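Local coordinates for purine nucleoside phosphorylase (Thermus thermophilus, PDB 6TK9), which catalyses the reversible phosphorolysis of purine nucleosides such as inosine and guanosine, giving the free base and ribose 1-phosphate, at residues 36-41 / 72-77; 106-111 / 265-270; 125-130 / 165-170. All coordinates share one frame; numbering follows the deposited sequence.

Contact 1 (36-41 / 72-77); sequences DEVEKV and KPVLVY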
ATOM      1  N   ASP A  36     -26.749  -5.353  35.124  1.00 37.53           N
ATOM      2  CA  ASP A  36     -27.608  -6.048  36.112  1.00 42.42           C
ATOM      3  C   ASP A  36     -26.797  -6.392  37.371  1.00 44.70           C
ATOM      4  O   ASP A  36     -27.392  -6.573  38.430  1.00 43.43           O
ATOM      5  CB  ASP A  36     -28.245  -7.282  35.467  1.00 45.19           C
ATOM      6  CG  ASP A  36     -29.318  -6.932  34.448  1.00 46.71           C
ATOM      7  OD1 ASP A  36     -29.696  -5.740  34.358  1.00 47.64           O
ATOM      8  OD2 ASP A  36     -29.794  -7.857  33.781  1.00 55.85           O
ATOM      9  N   GLU A  37     -25.474  -6.468  37.280  1.00 46.41           N
ATOM     10  CA  GLU A  37     -24.639  -6.854  38.438  1.00 43.83           C
ATOM     11  C   GLU A  37     -24.363  -5.604  39.284  1.00 43.41           C
ATOM     12  O   GLU A  37     -23.772  -5.739  40.371  1.00 45.81           O
ATOM     13  CB  GLU A  37     -23.399  -7.596  37.943  1.00 44.00           C
ATOM     14  CG  GLU A  37     -23.736  -8.734  36.985  1.00 44.05           C
ATOM     15  CD  GLU A  37     -22.599  -9.651  36.564  1.00 44.59           C
ATOM     16  OE1 GLU A  37     -21.473  -9.444  37.064  1.00 46.15           O
ATOM     17  OE2 GLU A  37     -22.846 -10.573  35.732  1.00 46.24           O
ATOM     18  N   VAL A  38     -24.819  -4.429  38.857  1.00 40.49           N
ATOM     19  CA  VAL A  38     -24.553  -3.168  39.615  1.00 44.02           C
ATOM     20  C   VAL A  38     -25.525  -3.070  40.800  1.00 42.23           C
ATOM     21  O   VAL A  38     -26.714  -3.325  40.600  1.00 47.19           O
ATOM     22  CB  VAL A  38     -24.623  -1.913  38.723  1.00 43.25           C
ATOM     23  CG1 VAL A  38     -24.412  -0.638  39.526  1.00 44.24           C
ATOM     24  CG2 VAL A  38     -23.626  -1.984  37.580  1.00 44.69           C
ATOM     25  N   GLU A  39     -25.004  -2.723  41.982  1.00 42.82           N
ATOM     26  CA  GLU A  39     -25.779  -2.288  43.169  1.00 43.83           C
ATOM     27  C   GLU A  39     -26.369  -0.929  42.834  1.00 42.14           C
ATOM     28  O   GLU A  39     -25.648   0.055  42.979  1.00 40.20           O
ATOM     29  CB  GLU A  39     -24.913  -2.203  44.427  1.00 45.14           C
ATOM     30  CG  GLU A  39     -25.700  -1.999  45.715  1.00 41.48           C
ATOM     31  CD  GLU A  39     -24.843  -1.563  46.890  1.00 44.91           C
ATOM     32  OE1 GLU A  39     -23.594  -1.613  46.783  1.00 45.07           O
ATOM     33  OE2 GLU A  39     -25.421  -1.155  47.900  1.00 48.07           O
ATOM     34  N   LYS A  40     -27.615  -0.928  42.365  1.00 44.07           N
ATOM     35  CA  LYS A  40     -28.315   0.250  41.805  1.00 49.50           C
ATOM     36  C   LYS A  40     -28.569   1.252  42.937  1.00 47.23           C
ATOM     37  O   LYS A  40     -28.999   0.822  44.005  1.00 48.77           O
ATOM     38  CB  LYS A  40     -29.618  -0.201  41.126  1.00 54.91           C
ATOM     39  CG  LYS A  40     -29.602  -0.264  39.599  1.00 55.82           C
ATOM     40  CD  LYS A  40     -28.725  -1.343  39.007  1.00 59.01           C
ATOM     41  CE  LYS A  40     -29.472  -2.519  38.410  1.00 58.14           C
ATOM     42  NZ  LYS A  40     -28.942  -3.809  38.928  1.00 58.01           N
ATOM     43  N   VAL A  41     -28.301   2.539  42.705  1.00 49.79           N
ATOM     44  CA  VAL A  41     -28.861   3.668  43.513  1.00 46.95           C
ATOM     45  C   VAL A  41     -29.862   4.445  42.635  1.00 45.61           C
ATOM     46  O   VAL A  41     -30.877   4.922  43.174  1.00 43.27           O
ATOM     47  CB  VAL A  41     -27.736   4.544  44.105  1.00 48.94           C
ATOM     48  CG1 VAL A  41     -26.794   5.075  43.043  1.00 52.35           C
ATOM     49  CG2 VAL A  41     -28.275   5.687  44.943  1.00 52.74           C
ATOM     50  N   LYS A  72     -16.488   0.111  43.168  1.00 57.74           N
ATOM     51  CA  LYS A  72     -16.294   1.475  42.618  1.00 57.97           C
ATOM     52  C   LYS A  72     -17.653   2.133  42.419  1.00 53.21           C
ATOM     53  O   LYS A  72     -18.607   1.478  42.003  1.00 50.54           O
ATOM     54  CB  LYS A  72     -15.518   1.402  41.302  1.00 64.07           C
ATOM     55  CG  LYS A  72     -14.086   0.904  41.441  1.00 74.75           C
ATOM     56  CD  LYS A  72     -13.146   1.875  42.140  1.00 82.18           C
ATOM     57  CE  LYS A  72     -12.199   1.168  43.088  1.00 87.47           C
ATOM     58  NZ  LYS A  72     -11.495   2.126  43.973  1.00 88.05           N
ATOM     59  N   PRO A  73     -17.777   3.449  42.704  1.00 50.24           N
ATOM     60  CA  PRO A  73     -18.950   4.216  42.280  1.00 49.48           C
ATOM     61  C   PRO A  73     -18.907   4.438  40.755  1.00 49.21           C
ATOM     62  O   PRO A  73     -17.949   5.028  40.277  1.00 48.75           O
ATOM     63  CB  PRO A  73     -18.878   5.534  43.080  1.00 49.35           C
ATOM     64  CG  PRO A  73     -17.453   5.612  43.637  1.00 52.63           C
ATOM     65  CD  PRO A  73     -16.799   4.253  43.453  1.00 49.55           C
ATOM     66  N   VAL A  74     -19.914   3.961  40.014  1.00 46.26           N
ATOM     67  CA  VAL A  74     -19.854   3.907  38.522  1.00 45.08           C
ATOM     68  C   VAL A  74     -21.133   4.481  37.904  1.00 48.79           C
ATOM     69  O   VAL A  74     -22.210   4.340  38.518  1.00 49.06           O
ATOM     70  CB  VAL A  74     -19.566   2.483  38.020  1.00 44.11           C
ATOM     71  CG1 VAL A  74     -18.247   1.983  38.574  1.00 47.12           C
ATOM     72  CG2 VAL A  74     -20.673   1.500  38.347  1.00 43.96           C
ATOM     73  N   LEU A  75     -20.978   5.159  36.755  1.00 51.97           N
ATOM     74  CA  LEU A  75     -22.053   5.469  35.773  1.00 47.55           C
ATOM     75  C   LEU A  75     -21.996   4.402  34.680  1.00 43.24           C
ATOM     76  O   LEU A  75     -20.975   4.329  33.994  1.00 40.94           O
ATOM     77  CB  LEU A  75     -21.828   6.867  35.188  1.00 49.88           C
ATOM     78  CG  LEU A  75     -22.979   7.443  34.359  1.00 52.51           C
ATOM     79  CD1 LEU A  75     -24.242   7.606  35.188  1.00 55.37           C
ATOM     80  CD2 LEU A  75     -22.597   8.784  33.768  1.00 54.24           C
ATOM     81  N   VAL A  76     -23.026   3.563  34.579  1.00 42.91           N
ATOM     82  CA  VAL A  76     -23.152   2.523  33.512  1.00 42.04           C
ATOM     83  C   VAL A  76     -24.260   2.967  32.541  1.00 40.89           C
ATOM     84  O   VAL A  76     -25.358   3.288  32.993  1.00 54.01           O
ATOM     85  CB  VAL A  76     -23.388   1.130  34.125  1.00 41.22           C
ATOM     86  CG1 VAL A  76     -23.545   0.046  33.067  1.00 40.78           C
ATOM     87  CG2 VAL A  76     -22.273   0.771  35.097  1.00 39.76           C
ATOM     88  N   TYR A  77     -23.932   3.077  31.256  1.00 41.26           N
ATOM     89  CA  TYR A  77     -24.856   3.252  30.111  1.00 37.47           C
ATOM     90  C   TYR A  77     -25.229   1.863  29.643  1.00 35.73           C
ATOM     91  O   TYR A  77     -24.367   1.208  29.092  1.00 38.73           O
ATOM     92  CB  TYR A  77     -24.171   4.040  28.995  1.00 41.60           C
ATOM     93  CG  TYR A  77     -23.827   5.444  29.405  1.00 44.82           C
ATOM     94  CD1 TYR A  77     -22.643   5.725  30.055  1.00 46.69           C
ATOM     95  CD2 TYR A  77     -24.734   6.472  29.248  1.00 45.58           C
ATOM     96  CE1 TYR A  77     -22.335   7.007  30.475  1.00 47.43           C
ATOM     97  CE2 TYR A  77     -24.444   7.759  29.668  1.00 48.43           C
ATOM     98  CZ  TYR A  77     -23.235   8.030  30.269  1.00 46.67           C
ATOM     99  OH  TYR A  77     -22.939   9.300  30.656  1.00 60.13           O
TER
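Val38 turns its side chain toward Val76 and Val74, and these three valines make up the whole contact. The closest approach is between methyls: CG2 of Val38 lies 3.9 Å from CG2 of Val76, the two side chains sliding past one another in opposite directions. The other methyl of Val38 is directed at the earlier part of the strand, where its CG1 stands 4.5 Å from CG2 of Val74. The torsion of Val38 accounts for this division. With CG1 anti to the backbone N (chi1 177°), CG2 falls beside that nitrogen and faces Val76. Valine suits all three places: it is short, branched at CB and at ease in extended chain.

The backbones are not paired here, and the chain through 66-69 links them: Val41 bonds to Leu66, Glu39 to Arg68 and Val74 to Gly67 through the main chain, and Leu69 packs on both Val38 and Val74. Val76 also rests on Leu25 and Leu27 of strand 23-27. The loop carrying Val38 has a polar brace of its own, since Lys40 NZ donates to Val38 O at 2.8 Å, in the carbonyl plane with a C=O...N angle of 153°, and weakly to Asp36 O. With methyl groups alone meeting across the segments, the contact itself is probably held by dispersion and the burial of apolar surface, while polar bonds shape the chain around it.

Contact 2 (106-111 / 265-270); sequences TFLLTS and RGILAE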
ATOM      1  N   THR A 106     -12.992   9.248  34.116  1.00 45.96           N
ATOM      2  CA  THR A 106     -12.412   8.047  33.456  1.00 43.16           C
ATOM      3  C   THR A 106     -13.558   7.215  32.876  1.00 47.03           C
ATOM      4  O   THR A 106     -14.528   6.950  33.627  1.00 43.74           O
ATOM      5  CB  THR A 106     -11.547   7.222  34.418  1.00 40.32           C
ATOM      6  OG1 THR A 106     -10.456   8.039  34.829  1.00 42.97           O
ATOM      7  CG2 THR A 106     -10.968   5.967  33.804  1.00 39.01           C
ATOM      8  N   PHE A 107     -13.440   6.825  31.597  1.00 45.74           N
ATOM      9  CA  PHE A 107     -14.502   6.130  30.828  1.00 42.79           C
ATOM     10  C   PHE A 107     -13.940   4.889  30.152  1.00 42.29           C
ATOM     11  O   PHE A 107     -12.873   4.983  29.540  1.00 37.60           O
ATOM     12  CB  PHE A 107     -15.095   7.052  29.771  1.00 42.90           C
ATOM     13  CG  PHE A 107     -16.370   7.733  30.177  1.00 41.27           C
ATOM     14  CD1 PHE A 107     -16.344   8.931  30.863  1.00 41.74           C
ATOM     15  CD2 PHE A 107     -17.593   7.184  29.843  1.00 43.62           C
ATOM     16  CE1 PHE A 107     -17.526   9.557  31.221  1.00 41.73           C
ATOM     17  CE2 PHE A 107     -18.775   7.806  30.204  1.00 43.17           C
ATOM     18  CZ  PHE A 107     -18.738   8.996  30.891  1.00 43.57           C
ATOM     19  N   LEU A 108     -14.669   3.781  30.279  1.00 43.05           N
ATOM     20  CA  LEU A 108     -14.426   2.493  29.589  1.00 43.01           C
ATOM     21  C   LEU A 108     -15.486   2.392  28.489  1.00 41.21           C
ATOM     22  O   LEU A 108     -16.660   2.237  28.825  1.00 43.76           O
ATOM     23  CB  LEU A 108     -14.555   1.332  30.589  1.00 42.33           C
ATOM     24  CG  LEU A 108     -13.320   0.982  31.431  1.00 47.55           C
ATOM     25  CD1 LEU A 108     -12.724   2.193  32.149  1.00 47.51           C
ATOM     26  CD2 LEU A 108     -13.638  -0.106  32.442  1.00 45.78           C
ATOM     27  N   LEU A 109     -15.109   2.522  27.226  1.00 36.93           N
ATOM     28  CA  LEU A 109     -16.073   2.387  26.107  1.00 38.53           C
ATOM     29  C   LEU A 109     -15.974   0.967  25.550  1.00 38.51           C
ATOM     30  O   LEU A 109     -14.879   0.586  25.155  1.00 42.30           O
ATOM     31  CB  LEU A 109     -15.745   3.437  25.046  1.00 37.57           C
ATOM     32  CG  LEU A 109     -15.629   4.866  25.563  1.00 36.29           C
ATOM     33  CD1 LEU A 109     -15.062   5.765  24.483  1.00 37.03           C
ATOM     34  CD2 LEU A 109     -16.972   5.383  26.045  1.00 34.02           C
ATOM     35  N   THR A 110     -17.076   0.223  25.546  1.00 36.90           N
ATOM     36  CA  THR A 110     -17.129  -1.189  25.104  1.00 38.95           C
ATOM     37  C   THR A 110     -18.064  -1.280  23.899  1.00 39.31           C
ATOM     38  O   THR A 110     -19.042  -0.508  23.854  1.00 37.39           O
ATOM     39  CB  THR A 110     -17.545  -2.138  26.243  1.00 42.47           C
ATOM     40  OG1 THR A 110     -18.972  -2.189  26.354  1.00 42.34           O
ATOM     41  CG2 THR A 110     -16.925  -1.753  27.572  1.00 42.22           C
ATOM     42  N   SER A 111     -17.772  -2.209  22.985  1.00 37.93           N
ATOM     43  CA  SER A 111     -18.489  -2.400  21.699  1.00 38.84           C
ATOM     44  C   SER A 111     -18.373  -3.864  21.273  1.00 40.55           C
ATOM     45  O   SER A 111     -17.418  -4.547  21.702  1.00 43.64           O
ATOM     46  CB  SER A 111     -17.935  -1.477  20.633  1.00 39.84           C
ATOM     47  OG  SER A 111     -16.514  -1.553  20.603  1.00 42.11           O
ATOM     48  N   ARG A 265     -14.303  -6.061  35.320  1.00 46.58           N
ATOM     49  CA  ARG A 265     -14.233  -6.047  36.812  1.00 47.41           C
ATOM     50  C   ARG A 265     -12.762  -5.961  37.236  1.00 46.24           C
ATOM     51  O   ARG A 265     -12.452  -5.095  38.076  1.00 46.38           O
ATOM     52  CB  ARG A 265     -14.904  -7.287  37.416  1.00 48.80           C
ATOM     53  CG  ARG A 265     -16.428  -7.257  37.428  1.00 46.75           C
ATOM     54  CD  ARG A 265     -16.955  -8.632  37.796  1.00 47.98           C
ATOM     55  NE  ARG A 265     -18.406  -8.649  37.906  1.00 48.22           N
ATOM     56  CZ  ARG A 265     -19.098  -8.127  38.912  1.00 47.10           C
ATOM     57  NH1 ARG A 265     -18.481  -7.523  39.917  1.00 49.17           N
ATOM     58  NH2 ARG A 265     -20.417  -8.207  38.911  1.00 46.71           N
ATOM     59  N   GLY A 266     -11.903  -6.818  36.668  1.00 45.61           N
ATOM     60  CA  GLY A 266     -10.447  -6.815  36.910  1.00 46.68           C
ATOM     61  C   GLY A 266      -9.864  -5.415  36.805  1.00 46.99           C
ATOM     62  O   GLY A 266      -9.167  -4.982  37.745  1.00 47.46           O
ATOM     63  N   ILE A 267     -10.173  -4.722  35.707  1.00 45.54           N
ATOM     64  CA  ILE A 267      -9.719  -3.330  35.425  1.00 44.51           C
ATOM     65  C   ILE A 267     -10.323  -2.375  36.468  1.00 45.26           C
ATOM     66  O   ILE A 267      -9.545  -1.660  37.125  1.00 44.71           O
ATOM     67  CB  ILE A 267     -10.092  -2.945  33.980  1.00 42.82           C
ATOM     68  CG1 ILE A 267      -9.247  -3.734  32.978  1.00 44.25           C
ATOM     69  CG2 ILE A 267      -9.994  -1.442  33.766  1.00 41.03           C
ATOM     70  CD1 ILE A 267      -9.911  -3.945  31.634  1.00 47.62           C
ATOM     71  N   LEU A 268     -11.652  -2.349  36.599  1.00 45.68           N
ATOM     72  CA  LEU A 268     -12.385  -1.521  37.601  1.00 46.75           C
ATOM     73  C   LEU A 268     -11.703  -1.586  38.969  1.00 43.25           C
ATOM     74  O   LEU A 268     -11.669  -0.546  39.652  1.00 47.18           O
ATOM     75  CB  LEU A 268     -13.835  -2.000  37.736  1.00 50.67           C
ATOM     76  CG  LEU A 268     -14.911  -1.010  37.297  1.00 53.10           C
ATOM     77  CD1 LEU A 268     -14.721  -0.606  35.850  1.00 57.81           C
ATOM     78  CD2 LEU A 268     -16.287  -1.622  37.478  1.00 58.57           C
ATOM     79  N   ALA A 269     -11.227  -2.759  39.389  1.00 43.98           N
ATOM     80  CA  ALA A 269     -10.728  -2.984  40.767  1.00 44.65           C
ATOM     81  C   ALA A 269      -9.440  -2.187  40.986  1.00 47.47           C
ATOM     82  O   ALA A 269      -9.176  -1.837  42.140  1.00 51.66           O
ATOM     83  CB  ALA A 269     -10.521  -4.447  41.022  1.00 41.37           C
ATOM     84  N   GLU A 270      -8.698  -1.881  39.919  1.00 50.75           N
ATOM     85  CA  GLU A 270      -7.360  -1.236  40.006  1.00 55.18           C
ATOM     86  C   GLU A 270      -7.463   0.287  39.823  1.00 55.20           C
ATOM     87  O   GLU A 270      -6.445   0.937  40.038  1.00 53.12           O
ATOM     88  CB  GLU A 270      -6.412  -1.829  38.965  1.00 65.00           C
ATOM     89  CG  GLU A 270      -6.415  -3.355  38.899  1.00 74.69           C
ATOM     90  CD  GLU A 270      -5.661  -4.097  39.997  1.00 80.78           C
ATOM     91  OE1 GLU A 270      -6.025  -3.945  41.187  1.00 86.14           O
ATOM     92  OE2 GLU A 270      -4.720  -4.846  39.658  1.00 71.91           O
TER
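Leu108 extends one methyl, CD2, from the strand to the helix, and that single group meets both of its partners there. Its nearer neighbour is Leu268, whose CD1 lies 3.6 Å from Leu108 CD2, the two leucine side chains running obliquely to each other. Ile267 adds its branch methyl, with CG2 at 4.1 Å from the same Leu108 CD2. Because CG1 of Ile267 takes the position beside the backbone N (chi1 -70°), CG2 is left anti to that nitrogen. The CB of Leu268 does not point at the strand, but its fork at CG brings the CD1 methyl nearer; leucine suits this place because it branches one carbon farther out than isoleucine. Ile267 points its CB toward the strand, and branching there puts CG2 within touch of Leu108.

Farther out, backbone bonds to Gly24 and Val26 of strand 23-27 fix Leu108, which also packs on Leu25. Ile267 lies on Leu227 and Leu229 of strand 225-235, so the helix spans neighbouring strands. Its turn is maintained by Ala269 N bonding to Arg265 O at 2.9 Å, while Arg265 turns away from the strand. An amphipathic C-terminal helix, 257-270, thus lies against a face of the large mixed sheet, in keeping with the alpha/beta fold of the phosphorylase superfamily.

Contact 3 (125-130 / 165-170); sequences IMLHLD and ELARKV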
ATOM      1  N   ILE A 125     -10.974 -10.632  22.806  1.00 38.69           N
ATOM      2  CA  ILE A 125     -11.142  -9.239  23.302  1.00 38.17           C
ATOM      3  C   ILE A 125      -9.958  -8.397  22.790  1.00 39.36           C
ATOM      4  O   ILE A 125      -8.784  -8.859  22.886  1.00 34.92           O
ATOM      5  CB  ILE A 125     -11.241  -9.257  24.838  1.00 37.15           C
ATOM      6  CG1 ILE A 125     -12.429 -10.086  25.329  1.00 39.88           C
ATOM      7  CG2 ILE A 125     -11.269  -7.849  25.389  1.00 35.86           C
ATOM      8  CD1 ILE A 125     -12.516 -10.193  26.835  1.00 41.97           C
ATOM      9  N   MET A 126     -10.258  -7.216  22.244  1.00 40.89           N
ATOM     10  CA  MET A 126      -9.257  -6.305  21.643  1.00 43.06           C
ATOM     11  C   MET A 126      -9.272  -5.027  22.463  1.00 41.06           C
ATOM     12  O   MET A 126     -10.317  -4.381  22.503  1.00 41.76           O
ATOM     13  CB  MET A 126      -9.540  -5.972  20.170  1.00 45.56           C
ATOM     14  CG  MET A 126      -8.428  -5.142  19.515  1.00 44.08           C
ATOM     15  SD  MET A 126      -8.887  -4.414  17.905  1.00 43.01           S
ATOM     16  CE  MET A 126      -9.501  -2.811  18.407  1.00 45.83           C
ATOM     17  N   LEU A 127      -8.153  -4.740  23.116  1.00 39.75           N
ATOM     18  CA  LEU A 127      -7.841  -3.412  23.678  1.00 42.60           C
ATOM     19  C   LEU A 127      -7.642  -2.440  22.513  1.00 42.38           C
ATOM     20  O   LEU A 127      -6.928  -2.792  21.567  1.00 48.93           O
ATOM     21  CB  LEU A 127      -6.566  -3.559  24.507  1.00 44.66           C
ATOM     22  CG  LEU A 127      -5.998  -2.279  25.102  1.00 43.60           C
ATOM     23  CD1 LEU A 127      -6.977  -1.675  26.087  1.00 44.42           C
ATOM     24  CD2 LEU A 127      -4.659  -2.558  25.770  1.00 46.66           C
ATOM     25  N   HIS A 128      -8.264  -1.269  22.569  1.00 40.53           N
ATOM     26  CA  HIS A 128      -8.096  -0.196  21.557  1.00 38.86           C
ATOM     27  C   HIS A 128      -6.767   0.512  21.828  1.00 41.64           C
ATOM     28  O   HIS A 128      -6.579   0.980  22.970  1.00 45.03           O
ATOM     29  CB  HIS A 128      -9.260   0.792  21.618  1.00 37.37           C
ATOM     30  CG  HIS A 128     -10.566   0.246  21.151  1.00 37.47           C
ATOM     31  ND1 HIS A 128     -11.593   1.072  20.760  1.00 35.42           N
ATOM     32  CD2 HIS A 128     -11.012  -1.027  21.013  1.00 39.57           C
ATOM     33  CE1 HIS A 128     -12.625   0.328  20.399  1.00 42.37           C
ATOM     34  NE2 HIS A 128     -12.294  -0.970  20.539  1.00 39.07           N
ATOM     35  N   LEU A 129      -5.895   0.592  20.821  1.00 39.91           N
ATOM     36  CA  LEU A 129      -4.642   1.385  20.866  1.00 36.82           C
ATOM     37  C   LEU A 129      -4.820   2.707  20.136  1.00 34.14           C
ATOM     38  O   LEU A 129      -4.166   3.654  20.532  1.00 33.60           O
ATOM     39  CB  LEU A 129      -3.527   0.573  20.222  1.00 37.78           C
ATOM     40  CG  LEU A 129      -3.158  -0.680  20.996  1.00 41.27           C
ATOM     41  CD1 LEU A 129      -1.961  -1.374  20.359  1.00 44.39           C
ATOM     42  CD2 LEU A 129      -2.873  -0.335  22.449  1.00 40.62           C
ATOM     43  N   ASP A 130      -5.655   2.745  19.094  1.00 37.39           N
ATOM     44  CA  ASP A 130      -5.920   3.971  18.286  1.00 38.99           C
ATOM     45  C   ASP A 130      -7.183   3.772  17.445  1.00 38.23           C
ATOM     46  O   ASP A 130      -7.745   2.650  17.440  1.00 42.08           O
ATOM     47  CB  ASP A 130      -4.729   4.287  17.381  1.00 40.46           C
ATOM     48  CG  ASP A 130      -4.497   5.756  17.128  1.00 40.99           C
ATOM     49  OD1 ASP A 130      -5.245   6.558  17.694  1.00 41.38           O
ATOM     50  OD2 ASP A 130      -3.579   6.074  16.334  1.00 46.77           O
ATOM     51  N   GLU A 165      -1.600   0.048  29.773  1.00 47.60           N
ATOM     52  CA  GLU A 165      -0.645  -0.778  30.552  1.00 51.26           C
ATOM     53  C   GLU A 165      -1.469  -1.587  31.558  1.00 48.38           C
ATOM     54  O   GLU A 165      -1.203  -2.812  31.691  1.00 50.00           O
ATOM     55  CB  GLU A 165       0.451   0.075  31.208  1.00 52.70           C
ATOM     56  CG  GLU A 165       1.407   0.726  30.214  1.00 57.56           C
ATOM     57  CD  GLU A 165       2.649  -0.059  29.791  1.00 66.71           C
ATOM     58  OE1 GLU A 165       2.522  -1.249  29.378  1.00 66.01           O
ATOM     59  OE2 GLU A 165       3.756   0.534  29.850  1.00 67.91           O
ATOM     60  N   LEU A 166      -2.454  -0.945  32.191  1.00 42.92           N
ATOM     61  CA  LEU A 166      -3.327  -1.589  33.208  1.00 45.63           C
ATOM     62  C   LEU A 166      -4.088  -2.747  32.562  1.00 45.33           C
ATOM     63  O   LEU A 166      -4.154  -3.836  33.166  1.00 50.75           O
ATOM     64  CB  LEU A 166      -4.303  -0.563  33.796  1.00 47.92           C
ATOM     65  CG  LEU A 166      -5.162  -1.110  34.933  1.00 50.93           C
ATOM     66  CD1 LEU A 166      -4.343  -1.209  36.218  1.00 53.88           C
ATOM     67  CD2 LEU A 166      -6.400  -0.266  35.149  1.00 51.26           C
ATOM     68  N   ALA A 167      -4.656  -2.501  31.384  1.00 44.64           N
ATOM     69  CA  ALA A 167      -5.445  -3.479  30.615  1.00 46.91           C
ATOM     70  C   ALA A 167      -4.551  -4.682  30.319  1.00 47.57           C
ATOM     71  O   ALA A 167      -5.078  -5.811  30.358  1.00 51.39           O
ATOM     72  CB  ALA A 167      -6.002  -2.853  29.351  1.00 44.68           C
ATOM     73  N   ARG A 168      -3.256  -4.454  30.063  1.00 44.99           N
ATOM     74  CA  ARG A 168      -2.279  -5.544  29.774  1.00 48.84           C
ATOM     75  C   ARG A 168      -1.978  -6.339  31.049  1.00 47.93           C
ATOM     76  O   ARG A 168      -2.009  -7.586  30.992  1.00 42.24           O
ATOM     77  CB  ARG A 168      -0.996  -4.977  29.163  1.00 53.90           C
ATOM     78  CG  ARG A 168      -1.134  -4.638  27.689  1.00 51.01           C
ATOM     79  CD  ARG A 168      -0.129  -3.599  27.279  1.00 49.49           C
ATOM     80  NE  ARG A 168      -0.183  -3.411  25.836  1.00 51.27           N
ATOM     81  CZ  ARG A 168       0.510  -2.497  25.169  1.00 48.51           C
ATOM     82  NH1 ARG A 168       1.323  -1.685  25.821  1.00 47.17           N
ATOM     83  NH2 ARG A 168       0.387  -2.398  23.858  1.00 49.11           N
ATOM     84  N   LYS A 169      -1.716  -5.642  32.159  1.00 51.53           N
ATOM     85  CA  LYS A 169      -1.421  -6.254  33.481  1.00 51.40           C
ATOM     86  C   LYS A 169      -2.594  -7.169  33.876  1.00 51.05           C
ATOM     87  O   LYS A 169      -2.362  -8.350  34.252  1.00 44.88           O
ATOM     88  CB  LYS A 169      -1.145  -5.145  34.502  1.00 56.61           C
ATOM     89  CG  LYS A 169      -0.420  -5.596  35.761  1.00 66.16           C
ATOM     90  CD  LYS A 169       0.324  -4.476  36.455  1.00 76.16           C
ATOM     91  CE  LYS A 169       0.828  -4.876  37.825  1.00 83.18           C
ATOM     92  NZ  LYS A 169      -0.293  -5.275  38.707  1.00 85.39           N
ATOM     93  N   VAL A 170      -3.827  -6.687  33.739  1.00 48.44           N
ATOM     94  CA  VAL A 170      -5.010  -7.444  34.229  1.00 45.81           C
ATOM     95  C   VAL A 170      -5.210  -8.676  33.348  1.00 43.85           C
ATOM     96  O   VAL A 170      -5.647  -9.694  33.886  1.00 54.63           O
ATOM     97  CB  VAL A 170      -6.270  -6.568  34.316  1.00 42.41           C
ATOM     98  CG1 VAL A 170      -7.521  -7.386  34.638  1.00 40.02           C
ATOM     99  CG2 VAL A 170      -6.083  -5.435  35.312  1.00 39.85           C
TER
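Arg168 brings its guanidinium nitrogen NH2 to Leu129, and Glu180 grips that same nitrogen in a salt bridge. The approach to leucine is a plain van der Waals touch without a polar bond: Leu129 CD2 lies 4.1 Å from Arg168 NH2, and the two side chains cross at about a right angle. Arginine suits this partly exposed place because its chain, extended from CG to NE, carries the charge from the helix out to the strand. Glu165, one helical turn back, lies at the edge of the guanidinium and in its plane, but its OE1 is 3.8 Å from Arg168 NH1, a long ion pair that is probably secondary to the bridge with Glu180.

Deeper in, the contact becomes a tight fit of leucine against alanine. Leu127 sets CG anti to its main-chain nitrogen (chi1 176°) and applies both methyls to Ala167: CD1 is 3.6 Å and CD2 3.8 Å from Ala167 CB. The small alanine lets the helix come close, with the alpha carbons of Leu127 and Ala167 only 7.3 Å apart.

Leu127 also packs on Leu227 and Leu229 of strand 225-235. Arg119 of a second subunit lies on Leu129, and His177 of that subunit on Arg168. Strand 124-133, helix 161-173 and strand 179-185, parallel to the first, form a beta-alpha-beta crossover whose helix packs here on its first strand, while Val170 leans on Tyr263 of helix 257-270.

From the N terminus, contact 1 closes first: the 30 residues between 36-41 and 72-77 contain strands but no helix. Contact 2 then opens at strand 106-115 and closes near the C terminus with helix 257-270, spanning 153 residues. Nested inside that long loop, contact 3 closes one of 34 residues between 125-130 and 165-170, its strand 124-133 coming next after strand 106-115. All three reach the same mixed sheet. Contacts 1 and 2 touch through the Glu37-Arg265 salt bridge and packing of Tyr77 on Phe107; contacts 2 and 3 meet where Leu166 and Val170 pack on the C-terminal helix. Contacts 1 and 3 stay about 10 Å apart at their nearest atoms, linked through contact 2.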